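Local atomic coordinates of Na Glutathione S-transferase 1 (Necator americanus, PDB entry 2ON7), a protein that probably catalyses the conjugation of reduced glutathione to electrophilic compounds in a human hookworm. Residues Gln119-Lys122 / Glu123-Pro127; Lys103-Phe106 / Tyr107-Gly111. All coordinates share one frame; numbering follows the deposited sequence.

Contact 1 (Gln119-Lys122 / Glu123-Pro127); sequences QLKK and EVLLP
A pi-type turn in the early part of helix 117-141 links Leu120 to Leu125 and Lys121 to Leu126, each through a bond five residues along instead of the usual four. The Leu120 carbonyl is gripped twice: Leu125 N meets Leu120 O at 3.1 Å, close to straight, while Val124 N reaches the same oxygen only weakly, with an N-H...O angle of only 132°. Leu126 N then takes Lys121 O at 2.9 Å. One residue earlier the spacing is still alpha-helical, with Glu123 N bonded to Gln119 O at 3.0 Å. The widening runs straight into Pro127, which has no N-H to donate; its ring carbon CD sits 3.0 Å from Lys122 O, and the helix kinks there. Such a pi bulge just ahead of a proline lies here on the second long helix of the all-helical C-terminal domain of the glutathione transferase fold. On one flank the aliphatic part of Lys121 crosses Leu126, CG to CG 3.9 Å. Leu126 CG lies beside its own backbone N (chi1 -66°), a torsion that also brings it within 3.4 Å of Lys121 O. Beyond CG the lysine chain bends at chi3, and its NZ forms a salt bridge with Glu118. Lys122 likewise turns back, its NZ making a weak hydrogen bond to Glu118 O. On another side of the helix Leu120 CD2 and Val124 CG2 come no closer than 4.4 Å, a loose approach, and both side chains also pack against helix 82-109, Leu120 on Phe105 and Val124 on Ser104.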
ATOM      1  N   GLN A 119      10.013   5.284 -26.420  1.00 10.12           N
ATOM      2  CA  GLN A 119      10.154   3.835 -26.270  1.00  9.43           C
ATOM      3  C   GLN A 119       9.652   3.341 -24.911  1.00  8.42           C
ATOM      4  O   GLN A 119       8.929   2.344 -24.837  1.00  8.32           O
ATOM      5  CB  GLN A 119      11.613   3.418 -26.508  1.00  9.74           C
ATOM      6  CG  GLN A 119      12.002   3.215 -28.000  1.00 11.47           C
ATOM      7  CD  GLN A 119      12.497   4.489 -28.718  1.00 13.26           C
ATOM      8  OE1 GLN A 119      13.596   4.508 -29.282  1.00 13.42           O
ATOM      9  NE2 GLN A 119      11.679   5.541 -28.712  1.00 14.02           N
ATOM     10  N   LEU A 120      10.041   4.031 -23.840  1.00  7.04           N
ATOM     11  CA  LEU A 120       9.471   3.756 -22.515  1.00  5.79           C
ATOM     12  C   LEU A 120       7.975   4.117 -22.396  1.00  5.23           C
ATOM     13  O   LEU A 120       7.287   3.582 -21.537  1.00  5.21           O
ATOM     14  CB  LEU A 120      10.310   4.388 -21.381  1.00  5.29           C
ATOM     15  CG  LEU A 120      11.763   3.904 -21.173  1.00  2.66           C
ATOM     16  CD1 LEU A 120      12.623   4.963 -20.481  1.00  2.00           C
ATOM     17  CD2 LEU A 120      11.796   2.607 -20.393  1.00  2.00           C
ATOM     18  N   LYS A 121       7.468   4.991 -23.259  1.00  4.75           N
ATOM     19  CA  LYS A 121       6.030   5.225 -23.344  1.00  5.00           C
ATOM     20  C   LYS A 121       5.317   4.009 -23.881  1.00  5.83           C
ATOM     21  O   LYS A 121       4.414   3.483 -23.225  1.00  6.74           O
ATOM     22  CB  LYS A 121       5.690   6.425 -24.214  1.00  4.67           C
ATOM     23  CG  LYS A 121       4.215   6.840 -24.152  1.00  2.99           C
ATOM     24  CD  LYS A 121       4.059   8.321 -24.423  1.00  2.00           C
ATOM     25  CE  LYS A 121       4.959   8.750 -25.562  1.00  2.00           C
ATOM     26  NZ  LYS A 121       4.611  10.081 -26.090  1.00  2.92           N
ATOM     27  N   LYS A 122       5.725   3.586 -25.075  1.00  6.57           N
ATOM     28  CA  LYS A 122       5.212   2.383 -25.738  1.00  7.38           C
ATOM     29  C   LYS A 122       5.214   1.131 -24.869  1.00  7.62           C
ATOM     30  O   LYS A 122       4.145   0.564 -24.616  1.00  8.20           O
ATOM     31  CB  LYS A 122       5.961   2.106 -27.041  1.00  6.69           C
ATOM     32  CG  LYS A 122       5.159   2.512 -28.259  1.00  8.32           C
ATOM     33  CD  LYS A 122       6.040   2.820 -29.476  1.00  9.06           C
ATOM     34  CE  LYS A 122       5.614   4.147 -30.110  1.00 10.34           C
ATOM     35  NZ  LYS A 122       5.556   5.270 -29.074  1.00  9.99           N
ATOM     36  N   GLU A 123       6.401   0.726 -24.407  1.00  7.49           N
ATOM     37  CA  GLU A 123       6.604  -0.574 -23.753  1.00  7.87           C
ATOM     38  C   GLU A 123       6.269  -0.663 -22.242  1.00  7.87           C
ATOM     39  O   GLU A 123       6.068  -1.766 -21.715  1.00  7.54           O
ATOM     40  CB  GLU A 123       8.030  -1.090 -24.030  1.00  7.85           C
ATOM     41  CG  GLU A 123       8.266  -1.594 -25.483  1.00  8.57           C
ATOM     42  CD  GLU A 123       9.731  -1.918 -25.776  1.00  8.66           C
ATOM     43  OE1 GLU A 123       9.990  -2.822 -26.606  1.00  9.89           O
ATOM     44  OE2 GLU A 123      10.628  -1.277 -25.175  1.00  9.37           O
ATOM     45  N   VAL A 124       6.182   0.484 -21.567  1.00  7.85           N
ATOM     46  CA  VAL A 124       6.019   0.515 -20.113  1.00  8.09           C
ATOM     47  C   VAL A 124       4.800   1.347 -19.669  1.00  8.07           C
ATOM     48  O   VAL A 124       3.883   0.789 -19.077  1.00  8.79           O
ATOM     49  CB  VAL A 124       7.366   0.918 -19.374  1.00  8.44           C
ATOM     50  CG1 VAL A 124       7.162   1.115 -17.895  1.00  8.14           C
ATOM     51  CG2 VAL A 124       8.461  -0.137 -19.617  1.00  8.40           C
ATOM     52  N   LEU A 125       4.764   2.648 -19.959  1.00  8.01           N
ATOM     53  CA  LEU A 125       3.610   3.506 -19.576  1.00  7.93           C
ATOM     54  C   LEU A 125       2.233   3.056 -20.187  1.00  8.03           C
ATOM     55  O   LEU A 125       1.263   2.877 -19.458  1.00  7.03           O
ATOM     56  CB  LEU A 125       3.884   4.981 -19.947  1.00  7.75           C
ATOM     57  CG  LEU A 125       3.377   6.228 -19.195  1.00  7.87           C
ATOM     58  CD1 LEU A 125       3.044   7.338 -20.197  1.00  8.23           C
ATOM     59  CD2 LEU A 125       2.202   6.006 -18.230  1.00  7.24           C
ATOM     60  N   LEU A 126       2.156   2.895 -21.512  1.00  8.03           N
ATOM     61  CA  LEU A 126       0.848   2.683 -22.157  1.00  8.76           C
ATOM     62  C   LEU A 126       0.115   1.363 -21.747  1.00  9.00           C
ATOM     63  O   LEU A 126      -1.064   1.406 -21.386  1.00  9.02           O
ATOM     64  CB  LEU A 126       0.924   2.871 -23.690  1.00  8.97           C
ATOM     65  CG  LEU A 126       1.226   4.274 -24.247  1.00  9.15           C
ATOM     66  CD1 LEU A 126       1.069   4.276 -25.749  1.00  9.91           C
ATOM     67  CD2 LEU A 126       0.351   5.356 -23.639  1.00  9.30           C
ATOM     68  N   PRO A 127       0.804   0.197 -21.817  1.00  9.01           N
ATOM     69  CA  PRO A 127       0.289  -1.010 -21.149  1.00  8.98           C
ATOM     70  C   PRO A 127      -0.188  -0.765 -19.702  1.00  9.63           C
ATOM     71  O   PRO A 127      -1.394  -0.853 -19.431  1.00 10.89           O
ATOM     72  CB  PRO A 127       1.486  -1.970 -21.185  1.00  8.94           C
ATOM     73  CG  PRO A 127       2.236  -1.559 -22.431  1.00  9.34           C
ATOM     74  CD  PRO A 127       2.050  -0.073 -22.571  1.00  8.69           C
TER

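Contact 2 (Lys103-Phe106 / Tyr107-Gly111)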
ATOM      1  N   LYS A 103       7.285   3.456 -12.838  1.00  8.95           N
ATOM      2  CA  LYS A 103       8.463   4.080 -12.218  1.00 10.35           C
ATOM      3  C   LYS A 103       9.647   4.355 -13.190  1.00 10.29           C
ATOM      4  O   LYS A 103      10.263   5.406 -13.131  1.00 10.90           O
ATOM      5  CB  LYS A 103       8.928   3.199 -11.055  1.00 10.71           C
ATOM      6  CG  LYS A 103       9.682   3.917  -9.977  1.00 12.67           C
ATOM      7  CD  LYS A 103       9.731   3.054  -8.722  1.00 17.60           C
ATOM      8  CE  LYS A 103      10.735   3.618  -7.720  1.00 21.04           C
ATOM      9  NZ  LYS A 103      10.340   5.000  -7.281  1.00 23.41           N
ATOM     10  N   SER A 104       9.945   3.425 -14.083  1.00 10.03           N
ATOM     11  CA  SER A 104      10.947   3.648 -15.101  1.00 10.60           C
ATOM     12  C   SER A 104      10.571   4.670 -16.201  1.00 11.00           C
ATOM     13  O   SER A 104      11.466   5.324 -16.760  1.00 11.17           O
ATOM     14  CB  SER A 104      11.356   2.318 -15.749  1.00 10.18           C
ATOM     15  OG  SER A 104      10.294   1.804 -16.518  1.00  9.90           O
ATOM     16  N   PHE A 105       9.290   4.778 -16.555  1.00 10.84           N
ATOM     17  CA  PHE A 105       8.892   5.837 -17.474  1.00 11.36           C
ATOM     18  C   PHE A 105       8.967   7.227 -16.831  1.00 12.21           C
ATOM     19  O   PHE A 105       9.615   8.121 -17.367  1.00 11.44           O
ATOM     20  CB  PHE A 105       7.497   5.633 -18.059  1.00 11.04           C
ATOM     21  CG  PHE A 105       7.012   6.833 -18.805  1.00 10.76           C
ATOM     22  CD1 PHE A 105       7.430   7.057 -20.128  1.00 10.82           C
ATOM     23  CD2 PHE A 105       6.220   7.791 -18.170  1.00  8.95           C
ATOM     24  CE1 PHE A 105       7.025   8.200 -20.825  1.00 10.32           C
ATOM     25  CE2 PHE A 105       5.814   8.932 -18.845  1.00  9.38           C
ATOM     26  CZ  PHE A 105       6.219   9.142 -20.183  1.00  9.54           C
ATOM     27  N   PHE A 106       8.260   7.387 -15.698  1.00 13.78           N
ATOM     28  CA  PHE A 106       8.143   8.637 -14.942  1.00 14.82           C
ATOM     29  C   PHE A 106       9.483   9.287 -14.604  1.00 15.49           C
ATOM     30  O   PHE A 106       9.714  10.447 -14.928  1.00 15.33           O
ATOM     31  CB  PHE A 106       7.358   8.370 -13.658  1.00 15.47           C
ATOM     32  CG  PHE A 106       6.807   9.610 -13.007  1.00 15.78           C
ATOM     33  CD1 PHE A 106       7.470  10.196 -11.915  1.00 16.34           C
ATOM     34  CD2 PHE A 106       5.623  10.202 -13.480  1.00 15.27           C
ATOM     35  CE1 PHE A 106       6.969  11.352 -11.306  1.00 15.01           C
ATOM     36  CE2 PHE A 106       5.099  11.352 -12.849  1.00 15.44           C
ATOM     37  CZ  PHE A 106       5.770  11.927 -11.772  1.00 15.03           C
ATOM     38  N   TYR A 107      10.368   8.523 -13.969  1.00 16.72           N
ATOM     39  CA  TYR A 107      11.710   8.997 -13.587  1.00 17.60           C
ATOM     40  C   TYR A 107      12.591   9.404 -14.777  1.00 17.31           C
ATOM     41  O   TYR A 107      13.500  10.225 -14.622  1.00 17.56           O
ATOM     42  CB  TYR A 107      12.404   7.975 -12.663  1.00 18.82           C
ATOM     43  CG  TYR A 107      11.860   8.034 -11.240  1.00 20.41           C
ATOM     44  CD1 TYR A 107      12.622   8.561 -10.187  1.00 22.56           C
ATOM     45  CD2 TYR A 107      10.566   7.612 -10.956  1.00 22.11           C
ATOM     46  CE1 TYR A 107      12.111   8.625  -8.878  1.00 22.92           C
ATOM     47  CE2 TYR A 107      10.038   7.688  -9.664  1.00 23.82           C
ATOM     48  CZ  TYR A 107      10.814   8.191  -8.626  1.00 22.97           C
ATOM     49  OH  TYR A 107      10.260   8.255  -7.348  1.00 22.60           O
ATOM     50  N   THR A 108      12.305   8.846 -15.957  1.00 16.65           N
ATOM     51  CA  THR A 108      12.938   9.273 -17.204  1.00 15.70           C
ATOM     52  C   THR A 108      12.283  10.548 -17.749  1.00 15.69           C
ATOM     53  O   THR A 108      12.993  11.461 -18.182  1.00 15.14           O
ATOM     54  CB  THR A 108      12.957   8.144 -18.291  1.00 15.43           C
ATOM     55  OG1 THR A 108      13.777   7.063 -17.847  1.00 13.89           O
ATOM     56  CG2 THR A 108      13.514   8.656 -19.628  1.00 14.70           C
ATOM     57  N   VAL A 109      10.946  10.612 -17.745  1.00 15.40           N
ATOM     58  CA  VAL A 109      10.257  11.783 -18.307  1.00 15.41           C
ATOM     59  C   VAL A 109      10.493  13.057 -17.463  1.00 15.93           C
ATOM     60  O   VAL A 109      10.627  14.166 -18.008  1.00 15.83           O
ATOM     61  CB  VAL A 109       8.753  11.527 -18.606  1.00 15.30           C
ATOM     62  CG1 VAL A 109       7.898  11.597 -17.317  1.00 14.22           C
ATOM     63  CG2 VAL A 109       8.243  12.508 -19.685  1.00 13.89           C
ATOM     64  N   ILE A 110      10.576  12.888 -16.142  1.00 15.97           N
ATOM     65  CA  ILE A 110      10.838  14.020 -15.252  1.00 15.93           C
ATOM     66  C   ILE A 110      12.322  14.438 -15.273  1.00 16.50           C
ATOM     67  O   ILE A 110      12.758  15.264 -14.465  1.00 16.02           O
ATOM     68  CB  ILE A 110      10.314  13.779 -13.801  1.00 15.80           C
ATOM     69  CG1 ILE A 110      11.123  12.693 -13.072  1.00 15.47           C
ATOM     70  CG2 ILE A 110       8.798  13.498 -13.820  1.00 15.77           C
ATOM     71  CD1 ILE A 110      10.844  12.585 -11.570  1.00 15.13           C
ATOM     72  N   GLY A 111      13.084  13.854 -16.195  1.00 16.25           N
ATOM     73  CA  GLY A 111      14.490  14.163 -16.333  1.00 17.20           C
ATOM     74  C   GLY A 111      15.396  13.675 -15.220  1.00 17.66           C
ATOM     75  O   GLY A 111      16.567  14.041 -15.166  1.00 17.33           O
TER
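Phe106 offers one ring face to the methyl branch of Ile110, whose CG2 stands 4.0 Å from the ring centroid and 18° off the normal, a CH-pi contact over the face, offset toward the rim. The preceding phenylalanine meets Val109 less squarely: Val109 CB is 4.2 Å from the centroid of the Phe105 ring and off-centre, with Val109 CG1 touching Phe105 CE2 at 3.7 Å. Lys103 lies across Tyr107, its CG 3.8 Å from Tyr107 CE2. The lysine chain is extended until a bend at chi4 (62°) brings NZ to 3.3 Å from Tyr107 OH. Thr108 OG1, placed beside its own backbone N, donates back to Ser104 O at 3.1 Å and approaches that oxygen nearly head-on. These contacts close the tail of helix 82-109, the first long helix of the C-terminal domain, with Ile110 just past its last helical residue. The helix is kinked at Ser104 and Phe105, whose N atoms lack a bond to the preceding turn; alpha spacing resumes with Tyr107 N to Lys103 O. Val109 N then bonds Phe105 O, which also takes a weak bond from Thr108 N, and Ile110 N bonds Phe106 O at 2.9 Å. Gly111, with positive phi (70°), gives its N-H to Thr108 O. Further out, Arg99 makes a cation-pi contact with the Phe106 ring, and Arg113 touches Ser104 and Thr108.

From the N terminus, contact 2 comes first, within the last turns of helix 82-109 and the residues just after it, and contact 1 follows near the start of helix 117-141. Each is a local contact within one continuous stretch, so neither encloses a loop and they neither nest nor cross. The chain reverses between them, and their centres lie 11 Å apart. Residues of one pack directly on the other: Leu125 CG meets Phe105 CD2 at 3.4 Å, and Leu120 CD1 meets Thr108 OG1 at 3.6 Å. These touches join the two consecutive helices of the C-terminal domain, and Val171, in a later loop, packs on both Phe105 and Leu125.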